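Local atomic coordinates of porin (Acinetobacter baumannii AB307-0294, PDB entry 5DL7), a protein that probably acts as an outer-membrane porin of the OprD family, a beta-barrel channel thought to let small solutes such as vanillate cross the membrane. Residues A[118-129]-A[144-155]. Residues are numbered along the deposited sequence; the frame is centred on the assembly and turned at random.
Sequences RKNELFVGDLVP and QTYRGIRFVSNE. With C8E ((hydroxyethyloxy)tri(ethyloxy)octane), chain J.
With chi1 of Arg150 at 180° and the rest of its chain extended as far as NE, the guanidinium is carried alongside Phe123, whose CG is anti to its carbonyl carbon. The two side chains point the same way: NH1 of Arg150 lies over one face of the ring, 4.0 Å from Phe123 CE1, with the planes 30° apart, and CD of Arg150 is 3.8 Å from Phe123 CD1. The far end of the guanidinium has a second partner, since NH2 forms a salt bridge with Glu162 on the next strand. On the opposite side of the sheet Leu122 CD1 meets Ile149 CG2 at 3.6 Å, in a surface row with Val124 and Phe151 that probably faces lipid. Strands 120-124 and 149-153 run antiparallel, 170° apart, and hydrogen-bonded antiparallel pairs recur at Glu121–Val152, Phe123–Arg150, Gly125–Gly148 and Leu127–Tyr146, in neighbouring strands of the OprD-family beta-barrel wall. Both chains turn a corner at the facing glycines without losing register: Gly125 N still reaches Gly148 O at 2.8 Å. At Gly125 a side chain would be pressed against the carbonyl O of Val124, so the conformation suits glycine, and the detergent C8E lies against its CA. Just past the corner, Asp126 OD1 takes a nearly straight salt-bridge bond from Arg147 NE (2.9 Å), approached from above the carboxylate plane; Tyr177 also bonds OD1, while Ile111 N holds OD2, so both oxygens of this buried carboxylate are engaged. Near the other end of the pairing, Ser153 OG donates to Asn120 OD1 (2.6 Å) and accepts from Glu155 N in an ST turn. The Glu155 carboxylate splits its partners, OE2 receiving Lys119 N at 2.7 Å and OE1 a salt bridge from Arg118 NE.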
# COMPACT_ATOMS: atom_id res chain seq x y z
N ARG A 118 12.04 -23.39 17.47
CA ARG A 118 11.19 -24.11 16.54
C ARG A 118 10.64 -23.30 15.41
O ARG A 118 11.42 -22.72 14.64
CB ARG A 118 10.13 -24.76 17.36
CG ARG A 118 10.70 -25.72 18.36
CD ARG A 118 9.68 -26.11 19.41
NE ARG A 118 8.59 -26.88 18.79
CZ ARG A 118 8.57 -28.21 18.64
NH1 ARG A 118 9.56 -29.00 19.05
NH2 ARG A 118 7.52 -28.78 18.09
N LYS A 119 9.30 -23.15 15.24
CA LYS A 119 8.84 -22.40 14.09
C LYS A 119 8.19 -21.04 14.58
O LYS A 119 7.22 -20.53 13.99
CB LYS A 119 7.86 -23.16 13.18
CG LYS A 119 8.36 -24.56 12.71
CD LYS A 119 7.22 -25.09 11.80
CE LYS A 119 7.34 -26.47 11.27
NZ LYS A 119 8.39 -26.38 10.23
N ASN A 120 8.71 -20.53 15.72
CA ASN A 120 8.27 -19.29 16.34
C ASN A 120 9.45 -18.27 16.13
O ASN A 120 10.65 -18.64 16.37
CB ASN A 120 8.10 -19.45 17.79
CG ASN A 120 7.07 -20.54 18.14
OD1 ASN A 120 5.92 -20.35 17.81
ND2 ASN A 120 7.56 -21.74 18.58
N GLU A 121 9.13 -17.07 15.66
CA GLU A 121 10.20 -16.08 15.46
C GLU A 121 9.82 -14.73 16.07
O GLU A 121 8.64 -14.37 16.07
CB GLU A 121 10.40 -15.87 14.01
CG GLU A 121 10.95 -17.03 13.26
CD GLU A 121 10.85 -16.88 11.76
OE1 GLU A 121 11.85 -16.39 11.16
OE2 GLU A 121 9.69 -17.01 11.29
N LEU A 122 10.79 -14.09 16.73
CA LEU A 122 10.59 -12.83 17.39
C LEU A 122 11.58 -11.84 16.63
O LEU A 122 12.73 -12.17 16.43
CB LEU A 122 10.96 -12.97 18.83
CG LEU A 122 10.86 -11.66 19.68
CD1 LEU A 122 9.47 -11.21 19.68
CD2 LEU A 122 11.41 -11.83 21.10
N PHE A 123 11.08 -10.67 16.30
CA PHE A 123 11.81 -9.62 15.58
C PHE A 123 11.70 -8.32 16.37
O PHE A 123 10.60 -8.05 16.84
CB PHE A 123 11.25 -9.33 14.22
CG PHE A 123 11.16 -10.54 13.30
CD1 PHE A 123 10.05 -11.42 13.37
CD2 PHE A 123 12.08 -10.71 12.27
CE1 PHE A 123 9.93 -12.58 12.54
CE2 PHE A 123 12.00 -11.88 11.40
CZ PHE A 123 10.92 -12.78 11.57
N VAL A 124 12.86 -7.64 16.64
CA VAL A 124 12.86 -6.45 17.42
C VAL A 124 13.62 -5.40 16.60
O VAL A 124 14.77 -5.66 16.19
CB VAL A 124 13.56 -6.69 18.78
CG1 VAL A 124 13.61 -5.32 19.49
CG2 VAL A 124 12.78 -7.72 19.59
N GLY A 125 13.02 -4.27 16.40
CA GLY A 125 13.68 -3.16 15.69
C GLY A 125 12.84 -2.59 14.64
O GLY A 125 11.67 -2.28 14.83
N ASP A 126 13.44 -2.42 13.46
CA ASP A 126 12.81 -1.82 12.33
C ASP A 126 12.00 -2.93 11.58
O ASP A 126 12.57 -4.01 11.51
CB ASP A 126 13.80 -1.20 11.40
CG ASP A 126 14.53 0.26 12.11
OD1 ASP A 126 13.79 1.43 12.32
OD2 ASP A 126 15.78 0.15 12.49
N LEU A 127 10.76 -2.62 11.27
CA LEU A 127 9.81 -3.64 10.74
C LEU A 127 9.11 -3.11 9.51
O LEU A 127 8.80 -1.90 9.39
CB LEU A 127 8.80 -4.01 11.82
CG LEU A 127 9.44 -4.50 13.07
CD1 LEU A 127 8.34 -4.57 14.20
CD2 LEU A 127 10.02 -5.90 12.87
N VAL A 128 8.69 -4.04 8.59
CA VAL A 128 7.90 -3.63 7.39
C VAL A 128 6.61 -4.52 7.40
O VAL A 128 6.57 -5.62 6.86
CB VAL A 128 8.71 -3.92 6.10
CG1 VAL A 128 7.94 -3.45 4.88
CG2 VAL A 128 10.10 -3.22 6.19
N PRO A 129 5.64 -4.15 8.20
CA PRO A 129 4.38 -4.96 8.36
C PRO A 129 3.62 -5.03 7.08
O PRO A 129 3.68 -4.10 6.29
CB PRO A 129 3.63 -4.22 9.45
CG PRO A 129 4.65 -3.19 10.08
CD PRO A 129 5.64 -2.91 9.02
N GLN A 144 7.52 2.57 3.86
CA GLN A 144 7.19 2.92 5.26
C GLN A 144 7.70 1.85 6.18
O GLN A 144 7.59 0.64 5.89
CB GLN A 144 5.72 3.12 5.32
CG GLN A 144 5.20 3.64 6.57
CD GLN A 144 3.65 3.54 6.55
OE1 GLN A 144 3.10 2.53 6.05
NE2 GLN A 144 2.99 4.47 7.14
N THR A 145 8.30 2.29 7.33
CA THR A 145 8.71 1.33 8.29
C THR A 145 8.19 1.72 9.68
O THR A 145 7.85 2.83 9.94
CB THR A 145 10.24 1.00 8.37
OG1 THR A 145 10.99 2.10 8.87
CG2 THR A 145 10.81 0.56 6.96
N TYR A 146 8.19 0.72 10.56
CA TYR A 146 7.74 0.93 12.00
C TYR A 146 8.80 0.37 12.91
O TYR A 146 9.54 -0.53 12.54
CB TYR A 146 6.39 0.21 12.24
CG TYR A 146 5.27 0.88 11.63
CD1 TYR A 146 4.88 0.65 10.34
CD2 TYR A 146 4.47 1.75 12.37
CE1 TYR A 146 3.82 1.29 9.72
CE2 TYR A 146 3.37 2.36 11.82
CZ TYR A 146 3.01 2.12 10.44
OH TYR A 146 1.89 2.76 9.98
N ARG A 147 8.89 0.87 14.16
CA ARG A 147 9.80 0.37 15.13
C ARG A 147 9.07 -0.25 16.25
O ARG A 147 8.10 0.30 16.68
CB ARG A 147 10.61 1.58 15.75
CG ARG A 147 11.99 1.28 15.67
CD ARG A 147 12.86 2.56 16.00
NE ARG A 147 13.83 2.80 14.93
CZ ARG A 147 14.69 3.82 15.01
NH1 ARG A 147 14.49 4.73 15.98
NH2 ARG A 147 15.62 3.99 14.09
N GLY A 148 9.44 -1.48 16.56
CA GLY A 148 8.79 -2.24 17.66
C GLY A 148 9.20 -3.68 17.65
O GLY A 148 10.37 -4.04 17.38
N ILE A 149 8.18 -4.53 17.92
CA ILE A 149 8.37 -5.98 18.08
C ILE A 149 7.28 -6.63 17.20
O ILE A 149 6.13 -6.19 17.02
CB ILE A 149 8.13 -6.36 19.52
CG1 ILE A 149 9.26 -5.72 20.36
CG2 ILE A 149 8.18 -7.85 19.65
CD1 ILE A 149 8.72 -5.53 21.78
N ARG A 150 7.77 -7.72 16.59
CA ARG A 150 6.87 -8.59 15.75
C ARG A 150 7.12 -10.01 16.26
O ARG A 150 8.20 -10.45 16.45
CB ARG A 150 7.24 -8.53 14.27
CG ARG A 150 6.37 -9.38 13.26
CD ARG A 150 7.06 -9.55 11.94
NE ARG A 150 6.14 -10.20 11.02
CZ ARG A 150 6.53 -10.95 9.96
NH1 ARG A 150 7.74 -11.02 9.64
NH2 ARG A 150 5.61 -11.57 9.23
N PHE A 151 6.03 -10.76 16.40
CA PHE A 151 6.13 -12.20 16.73
C PHE A 151 5.30 -12.96 15.66
O PHE A 151 4.21 -12.54 15.22
CB PHE A 151 5.51 -12.49 18.05
CG PHE A 151 5.49 -14.02 18.37
CD1 PHE A 151 6.56 -14.59 18.83
CD2 PHE A 151 4.27 -14.76 18.09
CE1 PHE A 151 6.63 -15.98 19.08
CE2 PHE A 151 4.29 -16.14 18.35
CZ PHE A 151 5.46 -16.71 18.84
N VAL A 152 5.91 -14.08 15.22
CA VAL A 152 5.29 -14.86 14.12
C VAL A 152 5.44 -16.32 14.57
O VAL A 152 6.51 -16.77 15.05
CB VAL A 152 5.93 -14.78 12.78
CG1 VAL A 152 5.22 -15.66 11.76
CG2 VAL A 152 5.77 -13.45 12.25
N SER A 153 4.31 -17.09 14.54
CA SER A 153 4.42 -18.58 14.83
C SER A 153 3.89 -19.28 13.61
O SER A 153 2.75 -19.07 13.16
CB SER A 153 3.68 -19.04 16.03
OG SER A 153 3.85 -20.43 16.21
N ASN A 154 4.65 -20.29 13.21
CA ASN A 154 4.21 -21.19 12.13
C ASN A 154 4.12 -22.58 12.71
O ASN A 154 4.26 -23.62 12.03
CB ASN A 154 5.11 -21.11 10.94
CG ASN A 154 4.76 -19.94 10.07
OD1 ASN A 154 5.47 -18.95 10.01
ND2 ASN A 154 3.62 -19.95 9.54
N GLU A 155 4.06 -22.67 14.03
CA GLU A 155 3.98 -24.00 14.68
C GLU A 155 2.75 -24.83 14.28
O GLU A 155 2.86 -26.09 14.24
CB GLU A 155 3.89 -23.90 16.18
CG GLU A 155 5.16 -23.57 16.92
CD GLU A 155 6.22 -24.68 16.79
OE1 GLU A 155 6.04 -25.70 17.38
OE2 GLU A 155 7.15 -24.59 16.01
C10 C8E J . 9.35 -1.47 21.51
C11 C8E J . 10.46 -0.73 20.72
O12 C8E J . 11.65 -1.55 20.60
C13 C8E J . 12.49 -1.45 19.39
C14 C8E J . 13.39 -0.20 19.15
O15 C8E J . 14.24 -0.54 18.01
C16 C8E J . 15.30 0.23 17.47
C17 C8E J . 16.07 -0.44 16.29
O18 C8E J . 16.52 -1.58 17.01
C19 C8E J . 17.25 -2.53 16.29
C20 C8E J . 17.41 -3.61 17.38
O21 C8E J . 18.41 -4.48 16.93